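PDB 2OKX: rhamnosidase B from Bacillus sp., which hydrolyses terminal alpha-L-rhamnose residues from alpha-L-rhamnosides, as a family 78 glycoside hydrolase. Local coordinates for residues 4-9 with 112-117; 25-30 with 85-90; 35-40 with 116-121; 69-74 with 185-190. All blocks are in the same frame, centred on the assembly; numbering follows the deposited sequence.

Contact 1 of 4, residues 4-9 with 112-117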
loop_
_atom_site.group_PDB
_atom_site.type_symbol
_atom_site.label_atom_id
_atom_site.label_comp_id
_atom_site.label_asym_id
_atom_site.label_seq_id
_atom_site.Cartn_x
_atom_site.Cartn_y
_atom_site.Cartn_z
ATOM N N ARG A 4 5.143 -26.244 -14.414
ATOM C CA ARG A 4 5.521 -27.630 -14.203
ATOM C C ARG A 4 4.282 -28.507 -14.332
ATOM O O ARG A 4 3.161 -28.009 -14.377
ATOM C CB ARG A 4 6.131 -27.805 -12.807
ATOM C CG ARG A 4 5.192 -27.475 -11.652
ATOM C CD ARG A 4 5.911 -27.609 -10.319
ATOM N NE ARG A 4 6.280 -28.991 -10.018
ATOM C CZ ARG A 4 5.468 -29.879 -9.450
ATOM N NH1 ARG A 4 4.229 -29.531 -9.120
ATOM N NH2 ARG A 4 5.898 -31.112 -9.199
ATOM N N ASN A 5 4.487 -29.819 -14.381
ATOM C CA ASN A 5 3.367 -30.758 -14.476
ATOM C C ASN A 5 3.024 -31.116 -13.058
ATOM O O ASN A 5 3.886 -31.620 -12.309
ATOM C CB ASN A 5 3.778 -32.037 -15.215
ATOM C CG ASN A 5 4.248 -31.773 -16.616
ATOM O OD1 ASN A 5 3.635 -30.968 -17.375
ATOM N ND2 ASN A 5 5.329 -32.452 -17.009
ATOM N N TRP A 6 1.782 -30.882 -12.674
ATOM C CA TRP A 6 1.346 -31.176 -11.332
ATOM C C TRP A 6 0.701 -32.555 -11.156
ATOM O O TRP A 6 0.026 -33.069 -12.054
ATOM C CB TRP A 6 0.357 -30.098 -10.877
ATOM C CG TRP A 6 0.965 -28.733 -10.764
ATOM C CD1 TRP A 6 1.268 -27.871 -11.781
ATOM C CD2 TRP A 6 1.333 -28.072 -9.555
ATOM N NE1 TRP A 6 1.793 -26.707 -11.274
ATOM C CE2 TRP A 6 1.844 -26.805 -9.908
ATOM C CE3 TRP A 6 1.278 -28.428 -8.205
ATOM C CZ2 TRP A 6 2.302 -25.884 -8.952
ATOM C CZ3 TRP A 6 1.734 -27.512 -7.250
ATOM C CH2 TRP A 6 2.237 -26.253 -7.635
ATOM N N ASN A 7 0.912 -33.128 -9.977
ATOM C CA ASN A 7 0.358 -34.424 -9.614
ATOM C C ASN A 7 -0.412 -34.212 -8.323
ATOM O O ASN A 7 -0.517 -35.108 -7.486
ATOM C CB ASN A 7 1.474 -35.445 -9.384
ATOM C CG ASN A 7 2.311 -35.674 -10.620
ATOM O OD1 ASN A 7 1.803 -36.112 -11.652
ATOM N ND2 ASN A 7 3.604 -35.373 -10.526
ATOM N N ALA A 8 -0.929 -33.000 -8.164
ATOM C CA ALA A 8 -1.697 -32.636 -6.985
ATOM C C ALA A 8 -2.971 -31.954 -7.453
ATOM O O ALA A 8 -3.073 -31.543 -8.610
ATOM C CB ALA A 8 -0.889 -31.693 -6.097
ATOM N N SER A 9 -3.938 -31.828 -6.554
ATOM C CA SER A 9 -5.203 -31.201 -6.901
ATOM C C SER A 9 -5.523 -30.011 -6.012
ATOM O O SER A 9 -5.147 -29.982 -4.840
ATOM C CB SER A 9 -6.336 -32.226 -6.787
ATOM O OG SER A 9 -6.077 -33.361 -7.593
ATOM N N ILE A 112 -3.168 -25.794 -3.316
ATOM C CA ILE A 112 -2.577 -26.847 -4.123
ATOM C C ILE A 112 -1.094 -26.901 -3.761
ATOM O O ILE A 112 -0.384 -25.896 -3.847
ATOM C CB ILE A 112 -2.766 -26.592 -5.641
ATOM C CG1 ILE A 112 -2.248 -27.796 -6.430
ATOM C CG2 ILE A 112 -2.055 -25.315 -6.063
ATOM C CD1 ILE A 112 -2.609 -27.772 -7.897
ATOM N N ALA A 113 -0.641 -28.073 -3.324
ATOM C CA ALA A 113 0.748 -28.255 -2.927
ATOM C C ALA A 113 1.232 -29.657 -3.250
ATOM O O ALA A 113 0.470 -30.621 -3.186
ATOM C CB ALA A 113 0.903 -27.981 -1.436
ATOM N N GLU A 114 2.509 -29.766 -3.586
ATOM C CA GLU A 114 3.090 -31.053 -3.929
ATOM C C GLU A 114 4.564 -31.101 -3.547
ATOM O O GLU A 114 5.315 -30.168 -3.836
ATOM C CB GLU A 114 2.941 -31.294 -5.432
ATOM C CG GLU A 114 3.311 -32.694 -5.890
ATOM C CD GLU A 114 3.327 -32.813 -7.400
ATOM O OE1 GLU A 114 2.406 -32.272 -8.044
ATOM O OE2 GLU A 114 4.253 -33.452 -7.941
ATOM N N ILE A 115 4.966 -32.183 -2.887
ATOM C CA ILE A 115 6.356 -32.368 -2.495
ATOM C C ILE A 115 6.968 -33.352 -3.480
ATOM O O ILE A 115 6.458 -34.458 -3.661
ATOM C CB ILE A 115 6.480 -32.935 -1.068
ATOM C CG1 ILE A 115 5.931 -31.924 -0.061
ATOM C CG2 ILE A 115 7.937 -33.254 -0.760
ATOM C CD1 ILE A 115 6.036 -32.374 1.376
ATOM N N GLU A 116 8.057 -32.942 -4.120
ATOM C CA GLU A 116 8.723 -33.778 -5.104
ATOM C C GLU A 116 10.208 -33.919 -4.805
ATOM O O GLU A 116 10.863 -32.966 -4.379
ATOM C CB GLU A 116 8.528 -33.182 -6.502
ATOM C CG GLU A 116 9.231 -33.935 -7.621
ATOM C CD GLU A 116 8.919 -33.367 -8.996
ATOM O OE1 GLU A 116 9.226 -32.180 -9.242
ATOM O OE2 GLU A 116 8.363 -34.108 -9.835
ATOM N N ALA A 117 10.729 -35.118 -5.032
ATOM C CA ALA A 117 12.135 -35.405 -4.800
ATOM C C ALA A 117 12.575 -36.553 -5.697
ATOM O O ALA A 117 11.946 -37.614 -5.719
ATOM C CB ALA A 117 12.360 -35.767 -3.341
HETATM O O HOH W 1 8.818 -29.312 -10.929
#

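Contact 2 of 4, residues 25-30 with 85-90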
loop_
_atom_site.group_PDB
_atom_site.type_symbol
_atom_site.label_atom_id
_atom_site.label_comp_id
_atom_site.label_asym_id
_atom_site.label_seq_id
_atom_site.Cartn_x
_atom_site.Cartn_y
_atom_site.Cartn_z
ATOM N N CYS A 25 -7.571 -24.107 7.754
ATOM C CA CYS A 25 -6.403 -24.951 7.991
ATOM C C CYS A 25 -6.435 -26.235 7.171
ATOM O O CYS A 25 -7.499 -26.805 6.930
ATOM C CB CYS A 25 -6.322 -25.339 9.470
ATOM S SG CYS A 25 -6.340 -23.967 10.636
ATOM N N PHE A 26 -5.255 -26.686 6.754
ATOM C CA PHE A 26 -5.119 -27.922 5.994
ATOM C C PHE A 26 -3.962 -28.730 6.571
ATOM O O PHE A 26 -2.943 -28.166 6.976
ATOM C CB PHE A 26 -4.851 -27.642 4.512
ATOM C CG PHE A 26 -6.002 -26.997 3.793
ATOM C CD1 PHE A 26 -6.159 -25.613 3.797
ATOM C CD2 PHE A 26 -6.939 -27.777 3.121
ATOM C CE1 PHE A 26 -7.232 -25.016 3.142
ATOM C CE2 PHE A 26 -8.017 -27.192 2.462
ATOM C CZ PHE A 26 -8.164 -25.808 2.473
ATOM N N ARG A 27 -4.130 -30.048 6.619
ATOM C CA ARG A 27 -3.101 -30.942 7.133
ATOM C C ARG A 27 -2.936 -32.144 6.215
ATOM O O ARG A 27 -3.915 -32.744 5.769
ATOM C CB ARG A 27 -3.446 -31.428 8.545
ATOM C CG ARG A 27 -3.222 -30.397 9.649
ATOM C CD ARG A 27 -3.699 -30.926 10.992
ATOM N NE ARG A 27 -3.020 -32.165 11.363
ATOM C CZ ARG A 27 -1.819 -32.226 11.928
ATOM N NH1 ARG A 27 -1.149 -31.112 12.199
ATOM N NH2 ARG A 27 -1.280 -33.405 12.215
ATOM N N GLY A 28 -1.685 -32.483 5.933
ATOM C CA GLY A 28 -1.386 -33.615 5.082
ATOM C C GLY A 28 -0.134 -34.289 5.602
ATOM O O GLY A 28 0.819 -33.617 5.992
ATOM N N SER A 29 -0.135 -35.616 5.626
ATOM C CA SER A 29 1.020 -36.355 6.107
ATOM C C SER A 29 1.490 -37.352 5.068
ATOM O O SER A 29 0.756 -37.700 4.144
ATOM C CB SER A 29 0.682 -37.091 7.405
ATOM O OG SER A 29 0.369 -36.179 8.443
ATOM N N PHE A 30 2.727 -37.803 5.222
ATOM C CA PHE A 30 3.312 -38.772 4.313
ATOM C C PHE A 30 4.571 -39.350 4.940
ATOM O O PHE A 30 5.179 -38.735 5.818
ATOM C CB PHE A 30 3.665 -38.120 2.972
ATOM C CG PHE A 30 4.779 -37.114 3.058
ATOM C CD1 PHE A 30 4.554 -35.848 3.587
ATOM C CD2 PHE A 30 6.058 -37.439 2.617
ATOM C CE1 PHE A 30 5.586 -34.918 3.675
ATOM C CE2 PHE A 30 7.098 -36.515 2.701
ATOM C CZ PHE A 30 6.861 -35.252 3.231
ATOM N N GLY A 85 12.900 -41.190 6.587
ATOM C CA GLY A 85 12.497 -42.486 7.100
ATOM C C GLY A 85 11.301 -42.525 8.029
ATOM O O GLY A 85 10.925 -43.601 8.492
ATOM N N VAL A 86 10.696 -41.376 8.310
ATOM C CA VAL A 86 9.542 -41.352 9.202
ATOM C C VAL A 86 8.387 -40.504 8.672
ATOM O O VAL A 86 8.487 -39.886 7.610
ATOM C CB VAL A 86 9.929 -40.831 10.604
ATOM C CG1 VAL A 86 10.947 -41.765 11.241
ATOM C CG2 VAL A 86 10.489 -39.427 10.497
ATOM N N ARG A 87 7.290 -40.494 9.420
ATOM C CA ARG A 87 6.104 -39.731 9.051
ATOM C C ARG A 87 6.352 -38.233 9.179
ATOM O O ARG A 87 6.861 -37.761 10.195
ATOM C CB ARG A 87 4.921 -40.143 9.932
ATOM C CG ARG A 87 3.710 -39.224 9.840
ATOM C CD ARG A 87 2.533 -39.807 10.606
ATOM N NE ARG A 87 1.482 -38.823 10.849
ATOM C CZ ARG A 87 1.596 -37.800 11.691
ATOM N NH1 ARG A 87 0.588 -36.950 11.849
ATOM N NH2 ARG A 87 2.716 -37.628 12.382
ATOM N N ASN A 88 5.989 -37.501 8.131
ATOM C CA ASN A 88 6.151 -36.053 8.078
ATOM C C ASN A 88 4.780 -35.406 7.948
ATOM O O ASN A 88 3.862 -35.997 7.381
ATOM C CB ASN A 88 7.016 -35.669 6.878
ATOM C CG ASN A 88 8.486 -35.966 7.099
ATOM O OD1 ASN A 88 9.236 -35.115 7.575
ATOM N ND2 ASN A 88 8.903 -37.182 6.765
ATOM N N THR A 89 4.646 -34.190 8.468
ATOM C CA THR A 89 3.376 -33.482 8.407
ATOM C C THR A 89 3.476 -32.108 7.751
ATOM O O THR A 89 4.342 -31.300 8.094
ATOM C CB THR A 89 2.786 -33.294 9.811
ATOM O OG1 THR A 89 2.608 -34.576 10.427
ATOM C CG2 THR A 89 1.442 -32.575 9.735
ATOM N N ILE A 90 2.580 -31.856 6.801
ATOM C CA ILE A 90 2.518 -30.575 6.111
ATOM C C ILE A 90 1.242 -29.903 6.592
ATOM O O ILE A 90 0.165 -30.503 6.546
ATOM C CB ILE A 90 2.432 -30.739 4.581
ATOM C CG1 ILE A 90 3.612 -31.566 4.068
ATOM C CG2 ILE A 90 2.418 -29.370 3.918
ATOM C CD1 ILE A 90 4.972 -30.950 4.356
#

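Contact 3 of 4, residues 35-40 with 116-121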
loop_
_atom_site.group_PDB
_atom_site.type_symbol
_atom_site.label_atom_id
_atom_site.label_comp_id
_atom_site.label_asym_id
_atom_site.label_seq_id
_atom_site.Cartn_x
_atom_site.Cartn_y
_atom_site.Cartn_z
ATOM N N SER A 35 16.190 -42.054 2.674
ATOM C CA SER A 35 17.174 -41.157 2.085
ATOM C C SER A 35 16.682 -40.605 0.753
ATOM O O SER A 35 15.940 -41.266 0.030
ATOM C CB SER A 35 18.504 -41.887 1.880
ATOM O OG SER A 35 18.365 -42.964 0.972
ATOM N N VAL A 36 17.099 -39.383 0.441
ATOM C CA VAL A 36 16.719 -38.731 -0.804
ATOM C C VAL A 36 17.937 -38.013 -1.383
ATOM O O VAL A 36 18.564 -37.193 -0.712
ATOM C CB VAL A 36 15.572 -37.713 -0.577
ATOM C CG1 VAL A 36 15.934 -36.755 0.549
ATOM C CG2 VAL A 36 15.299 -36.944 -1.858
ATOM N N GLU A 37 18.269 -38.336 -2.628
ATOM C CA GLU A 37 19.419 -37.736 -3.294
ATOM C C GLU A 37 19.231 -36.244 -3.536
ATOM O O GLU A 37 19.763 -35.415 -2.799
ATOM C CB GLU A 37 19.683 -38.446 -4.626
ATOM C CG GLU A 37 19.996 -39.928 -4.486
ATOM C CD GLU A 37 21.299 -40.190 -3.751
ATOM O OE1 GLU A 37 21.598 -41.371 -3.475
ATOM O OE2 GLU A 37 22.025 -39.217 -3.451
ATOM N N GLY A 38 18.475 -35.912 -4.578
ATOM C CA GLY A 38 18.233 -34.518 -4.906
ATOM C C GLY A 38 17.476 -33.792 -3.813
ATOM O O GLY A 38 17.122 -34.397 -2.797
ATOM N N PRO A 39 17.212 -32.488 -3.990
ATOM C CA PRO A 39 16.485 -31.697 -2.994
ATOM C C PRO A 39 14.994 -32.003 -2.983
ATOM O O PRO A 39 14.389 -32.237 -4.029
ATOM C CB PRO A 39 16.765 -30.265 -3.431
ATOM C CG PRO A 39 16.787 -30.391 -4.917
ATOM C CD PRO A 39 17.616 -31.645 -5.129
ATOM N N ALA A 40 14.409 -32.011 -1.793
ATOM C CA ALA A 40 12.986 -32.261 -1.651
ATOM C C ALA A 40 12.308 -30.905 -1.809
ATOM O O ALA A 40 12.378 -30.061 -0.915
ATOM C CB ALA A 40 12.689 -32.852 -0.280
ATOM N N GLU A 116 8.057 -32.942 -4.120
ATOM C CA GLU A 116 8.723 -33.778 -5.104
ATOM C C GLU A 116 10.208 -33.919 -4.805
ATOM O O GLU A 116 10.863 -32.966 -4.379
ATOM C CB GLU A 116 8.528 -33.182 -6.502
ATOM C CG GLU A 116 9.231 -33.935 -7.621
ATOM C CD GLU A 116 8.919 -33.367 -8.996
ATOM O OE1 GLU A 116 9.226 -32.180 -9.242
ATOM O OE2 GLU A 116 8.363 -34.108 -9.835
ATOM N N ALA A 117 10.729 -35.118 -5.032
ATOM C CA ALA A 117 12.135 -35.405 -4.800
ATOM C C ALA A 117 12.575 -36.553 -5.697
ATOM O O ALA A 117 11.946 -37.614 -5.719
ATOM C CB ALA A 117 12.360 -35.767 -3.341
ATOM N N ASP A 118 13.650 -36.330 -6.446
ATOM C CA ASP A 118 14.176 -37.350 -7.342
ATOM C C ASP A 118 13.121 -37.753 -8.368
ATOM O O ASP A 118 12.947 -38.935 -8.669
ATOM C CB ASP A 118 14.621 -38.570 -6.529
ATOM C CG ASP A 118 15.714 -38.234 -5.530
ATOM O OD1 ASP A 118 15.987 -39.059 -4.632
ATOM O OD2 ASP A 118 16.309 -37.142 -5.648
ATOM N N GLY A 119 12.415 -36.755 -8.894
ATOM C CA GLY A 119 11.388 -37.000 -9.891
ATOM C C GLY A 119 10.173 -37.750 -9.384
ATOM O O GLY A 119 9.295 -38.118 -10.164
ATOM N N ARG A 120 10.114 -37.978 -8.078
ATOM C CA ARG A 120 8.994 -38.695 -7.481
ATOM C C ARG A 120 8.169 -37.797 -6.569
ATOM O O ARG A 120 8.712 -36.975 -5.832
ATOM C CB ARG A 120 9.508 -39.895 -6.679
ATOM C CG ARG A 120 10.073 -41.022 -7.527
ATOM C CD ARG A 120 10.949 -41.960 -6.698
ATOM N NE ARG A 120 10.305 -42.392 -5.460
ATOM C CZ ARG A 120 9.172 -43.087 -5.401
ATOM N NH1 ARG A 120 8.669 -43.433 -4.222
ATOM N NH2 ARG A 120 8.540 -43.436 -6.513
ATOM N N THR A 121 6.852 -37.961 -6.623
ATOM C CA THR A 121 5.950 -37.184 -5.788
ATOM C C THR A 121 5.869 -37.868 -4.429
ATOM O O THR A 121 5.459 -39.023 -4.338
ATOM C CB THR A 121 4.536 -37.122 -6.401
ATOM O OG1 THR A 121 4.589 -36.421 -7.649
ATOM C CG2 THR A 121 3.570 -36.413 -5.459
HETATM O O HOH W 2 15.216 -34.195 -5.894
#

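Contact 4 of 4, residues 69-74 with 185-190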
loop_
_atom_site.group_PDB
_atom_site.type_symbol
_atom_site.label_atom_id
_atom_site.label_comp_id
_atom_site.label_asym_id
_atom_site.label_seq_id
_atom_site.Cartn_x
_atom_site.Cartn_y
_atom_site.Cartn_z
ATOM N N LYS A 69 -5.165 -15.507 -14.047
ATOM C CA LYS A 69 -4.832 -16.173 -15.307
ATOM C C LYS A 69 -3.413 -16.745 -15.266
ATOM O O LYS A 69 -3.093 -17.704 -15.972
ATOM C CB LYS A 69 -4.950 -15.189 -16.476
ATOM C CG LYS A 69 -3.849 -14.137 -16.499
ATOM C CD LYS A 69 -3.968 -13.178 -17.679
ATOM C CE LYS A 69 -5.073 -12.161 -17.471
ATOM N NZ LYS A 69 -5.031 -11.092 -18.509
ATOM N N GLU A 70 -2.562 -16.141 -14.442
ATOM C CA GLU A 70 -1.185 -16.594 -14.294
ATOM C C GLU A 70 -0.860 -16.596 -12.804
ATOM O O GLU A 70 -0.115 -15.744 -12.307
ATOM C CB GLU A 70 -0.235 -15.675 -15.067
ATOM C CG GLU A 70 -0.580 -15.564 -16.550
ATOM C CD GLU A 70 0.468 -14.827 -17.362
ATOM O OE1 GLU A 70 0.834 -13.693 -16.991
ATOM O OE2 GLU A 70 0.924 -15.384 -18.384
ATOM N N GLN A 71 -1.452 -17.564 -12.110
ATOM C CA GLN A 71 -1.302 -17.753 -10.671
ATOM C C GLN A 71 0.108 -18.223 -10.315
ATOM O O GLN A 71 0.514 -19.329 -10.676
ATOM C CB GLN A 71 -2.339 -18.777 -10.197
ATOM C CG GLN A 71 -2.413 -19.007 -8.698
ATOM C CD GLN A 71 -2.890 -17.791 -7.935
ATOM O OE1 GLN A 71 -3.691 -17.005 -8.436
ATOM N NE2 GLN A 71 -2.411 -17.639 -6.705
ATOM N N PHE A 72 0.845 -17.379 -9.601
ATOM C CA PHE A 72 2.216 -17.682 -9.193
ATOM C C PHE A 72 2.301 -18.713 -8.068
ATOM O O PHE A 72 1.567 -18.635 -7.080
ATOM C CB PHE A 72 2.914 -16.395 -8.747
ATOM C CG PHE A 72 3.353 -15.511 -9.881
ATOM C CD1 PHE A 72 4.493 -15.814 -10.615
ATOM C CD2 PHE A 72 2.636 -14.361 -10.202
ATOM C CE1 PHE A 72 4.923 -14.980 -11.656
ATOM C CE2 PHE A 72 3.054 -13.523 -11.240
ATOM C CZ PHE A 72 4.203 -13.835 -11.966
ATOM N N TYR A 73 3.203 -19.681 -8.214
ATOM C CA TYR A 73 3.380 -20.698 -7.184
ATOM C C TYR A 73 4.814 -20.676 -6.674
ATOM O O TYR A 73 5.745 -20.361 -7.418
ATOM C CB TYR A 73 3.017 -22.092 -7.719
ATOM C CG TYR A 73 3.922 -22.624 -8.805
ATOM C CD1 TYR A 73 5.096 -23.310 -8.492
ATOM C CD2 TYR A 73 3.596 -22.459 -10.152
ATOM C CE1 TYR A 73 5.922 -23.823 -9.499
ATOM C CE2 TYR A 73 4.411 -22.964 -11.160
ATOM C CZ TYR A 73 5.572 -23.644 -10.828
ATOM O OH TYR A 73 6.378 -24.142 -11.830
ATOM N N ASP A 74 4.983 -21.019 -5.401
ATOM C CA ASP A 74 6.297 -21.018 -4.769
ATOM C C ASP A 74 6.888 -22.415 -4.652
ATOM O O ASP A 74 6.157 -23.392 -4.507
ATOM C CB ASP A 74 6.194 -20.395 -3.376
ATOM C CG ASP A 74 5.572 -19.018 -3.408
ATOM O OD1 ASP A 74 5.994 -18.205 -4.252
ATOM O OD2 ASP A 74 4.667 -18.750 -2.597
ATOM N N ALA A 185 -10.233 -23.726 -13.603
ATOM C CA ALA A 185 -10.597 -22.331 -13.386
ATOM C C ALA A 185 -10.709 -22.063 -11.892
ATOM O O ALA A 185 -11.050 -22.960 -11.122
ATOM C CB ALA A 185 -11.922 -22.014 -14.075
ATOM N N PRO A 186 -10.460 -20.814 -11.464
ATOM C CA PRO A 186 -10.095 -19.656 -12.291
ATOM C C PRO A 186 -8.599 -19.458 -12.556
ATOM O O PRO A 186 -8.209 -18.536 -13.269
ATOM C CB PRO A 186 -10.690 -18.492 -11.510
ATOM C CG PRO A 186 -10.448 -18.912 -10.095
ATOM C CD PRO A 186 -10.844 -20.383 -10.106
ATOM N N TRP A 187 -7.767 -20.325 -11.992
ATOM C CA TRP A 187 -6.319 -20.210 -12.160
ATOM C C TRP A 187 -5.860 -20.900 -13.442
ATOM O O TRP A 187 -5.174 -21.919 -13.406
ATOM C CB TRP A 187 -5.635 -20.822 -10.941
ATOM C CG TRP A 187 -6.346 -20.468 -9.670
ATOM C CD1 TRP A 187 -6.295 -19.275 -8.999
ATOM C CD2 TRP A 187 -7.261 -21.298 -8.945
ATOM N NE1 TRP A 187 -7.122 -19.315 -7.899
ATOM C CE2 TRP A 187 -7.726 -20.545 -7.844
ATOM C CE3 TRP A 187 -7.735 -22.606 -9.120
ATOM C CZ2 TRP A 187 -8.641 -21.059 -6.918
ATOM C CZ3 TRP A 187 -8.645 -23.117 -8.200
ATOM C CH2 TRP A 187 -9.088 -22.344 -7.113
ATOM N N THR A 188 -6.246 -20.317 -14.571
ATOM C CA THR A 188 -5.937 -20.843 -15.897
ATOM C C THR A 188 -4.565 -21.491 -16.010
ATOM O O THR A 188 -4.425 -22.565 -16.600
ATOM C CB THR A 188 -6.058 -19.731 -16.950
ATOM O OG1 THR A 188 -7.240 -18.964 -16.688
ATOM C CG2 THR A 188 -6.154 -20.326 -18.346
ATOM N N SER A 189 -3.548 -20.838 -15.459
ATOM C CA SER A 189 -2.198 -21.387 -15.500
ATOM C C SER A 189 -1.454 -21.061 -14.217
ATOM O O SER A 189 -1.675 -20.010 -13.610
ATOM C CB SER A 189 -1.415 -20.826 -16.691
ATOM O OG SER A 189 -1.095 -19.459 -16.499
ATOM N N LEU A 190 -0.593 -21.983 -13.797
ATOM C CA LEU A 190 0.217 -21.795 -12.602
ATOM C C LEU A 190 1.629 -21.509 -13.104
ATOM O O LEU A 190 2.231 -22.330 -13.801
ATOM C CB LEU A 190 0.199 -23.057 -11.729
ATOM C CG LEU A 190 -1.181 -23.578 -11.305
ATOM C CD1 LEU A 190 -1.017 -24.732 -10.324
ATOM C CD2 LEU A 190 -1.988 -22.467 -10.662
HETATM O O HOH W 3 0.841 -18.439 -18.902
#

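Contact 1 of 4, residues 4-9 with 112-117
R4 holds CG between its backbone N and carbonyl carbon (chi1 62°) and its chain bends at chi3, while E114 sets CG anti to its backbone N (chi1 -171°) and runs extended beyond it; guanidinium and carboxylate meet across the contact. R4 NH2 makes a nearly straight salt-bridge bond of 3.1 Å to E114 OE2, in the guanidinium plane but from above the carboxylate plane. A weak bond of 3.5 Å joins R4 NH1 to E114 OE1. E116, two residues further along the strand, meets the same R4 NH2 tip to tip with its OE1, a weak bond also of 3.5 Å, and a water links R4 NE to this oxygen, weakly on the glutamate side.

N7 binds the E114 carboxylate through two hydrogen bonds, from its backbone N to E114 OE1 (2.6 Å) and from its ND2 to E114 OE2 (3.3 Å), the latter reaching that oxygen from the face opposite R4 NH2. T121 OG1 adds another partner to OE2, so the buried acid is well supplied with donors, which would be expected to favour its ionised form. The glutamates lie on strand 110-117 of the five-stranded sheet of the N-terminal domain, and residues 4-9 lead into strand 9-12, an edge of the seven-stranded sheet; the salt-bridge network thus ties the chain start to the neighbouring sheet.

Toward I112 the contact is apolar. I112 CD1 approaches W6 CE3 at 4.0 Å, on the side of the indole plane opposite R4 NH1. A8 is small enough to come close to the strand, its CB 3.4 Å from A113 O.

Contact 2 of 4, residues 25-30 with 85-90
F30 turns its CB to the same side of the sheet as N88 and I90, with CG held between backbone N and carbonyl carbon (chi1 67°). CD1 comes near N88 O; CE1 reaches N88 CB at 3.6 Å and I90 CG1 at 3.9 Å; CZ again meets N88 CB. The asparagine CB therefore sits over the ring face as a CH-pi contact, 4.0 Å from the F30 centroid, whereas I90 CG1 lies at the ring edge. I115 and L122 close on the same phenyl group, an apolar setting that suits phenylalanine and isoleucine.

Behind these side chains, strands 22-31 and 87-96 run antiparallel in the seven-stranded sheet of the N-terminal domain. G28 and I90 form one hydrogen-bonded pair, with I90 N 2.6 Å from G28 O, and F30 and N88 form the next. S29 and T89, the non-hydrogen-bonded pair between them, look to the other face, where their hydroxyls share a weak bond. There T89 CG2 lies over one face of the R27 guanidinium, 3.8 Å from NH2. R27 NE is salt-bridged to D170 and its NH1 bonds to W163 O, while R87 NH1 bonds to P166 O, which would offset the approach of the two like charges.

Contact 3 of 4, residues 35-40 with 116-121
A beta hairpin joins strands 110-117 and 120-124, and its type I' turn, from A117 to R120, offers D118 to the 35-40 loop. The turn is closed by paired backbone bonds between A117 and R120, and its two corners, D118 and G119, both have positive phi; glycine tolerates this most easily, and aspartate better than most other residues. At the first corner, D118 sets CG anti to its carbonyl carbon (chi1 -61°). Its carboxylate meets two consecutive backbone amides: E37 N bonds to OD1 of D118 at 3.1 Å, and G38 N to OD2 of D118 at 2.7 Å. Each oxygen of D118 accepts through its syn lone pair, a bidentate arrangement. The N-H groups are somewhat bent away from the oxygens, at 139° and 136°.

G38 suits its place because a CB would point at D118 OD2; without one, its CA can come within 3.3 Å of that oxygen. Nearer the strand the contact turns apolar. V36 CG2 presses on A117 CB at 3.5 Å, tighter than usual for two carbons, and A40 CB meets the same methyl less closely. A water accepts from D118 N at 2.7 Å and lies 2.8 Å from P39 O, bridging turn and loop.

E37 is drawn in by its backbone N, while its own side chain leads off from the turn and keeps the two carboxylates apart. No basic side chain touches D118 across this contact; the two amides would stabilise its carboxylate, which is probably ionised at this exposed turn.

Contact 4 of 4, residues 69-74 with 185-190
K69 lies just ahead of the parallel pairing of strand 70-77 with edge strand 189-192, in the five-stranded mixed sheet of the N-terminal domain. The K69 carbonyl is met by S189 OG at 2.7 Å, in the carbonyl plane and on a lone pair, and more weakly by S189 N; chi1 of S189, 71°, puts the hydroxyl where it can donate there. K69's ammonium goes to D609. At E70 the link is indirect: a water donates to E70 OE2 at 3.1 Å and to S189 OG.

Q71, paired with L190, turns to the other face. Its N bonds to S189 O at 2.9 Å, and L190 CA makes a CA-H...O contact of 3.1 Å with Q71 O. Q71 CB packs on L190 CD2 at 3.7 Å, and beyond it the chain lies beside W187, pointing the same way, with OE1 3.5 Å from W187 CD1. The polar ends find outside acceptors, Q71 NE2 at T45 OG1 and W187 NE1 at D47. W187 centres an inverse gamma turn.

Y73 crosses L190 at about a right angle: its CD2 touches L190 CB at 3.8 Å, and its ring edge meets L190 O through CE2 at 3.5 Å.

How the contacts relate
Contact 2 is the most buried, an inner strand pair of the seven-stranded sheet, while contacts 1, 3 and 4 are partly buried and all reach the five-stranded one. I115, from the strand of contact 1, packs its CD1 against F30 and I90 of contact 2, so the two sheets meet there. Contacts 1 and 3 are coupled by strand 110-117, which both use, and share E116 and A117. Contact 4 lies at the opposite edge of that sheet, yet W6 touches both Y73 and L190. Chemistry follows place: charge network for the chain start, backbone ladder inside, carboxylate-to-amide bonds at the exposed turn, and hydroxyl and water at the edge strand.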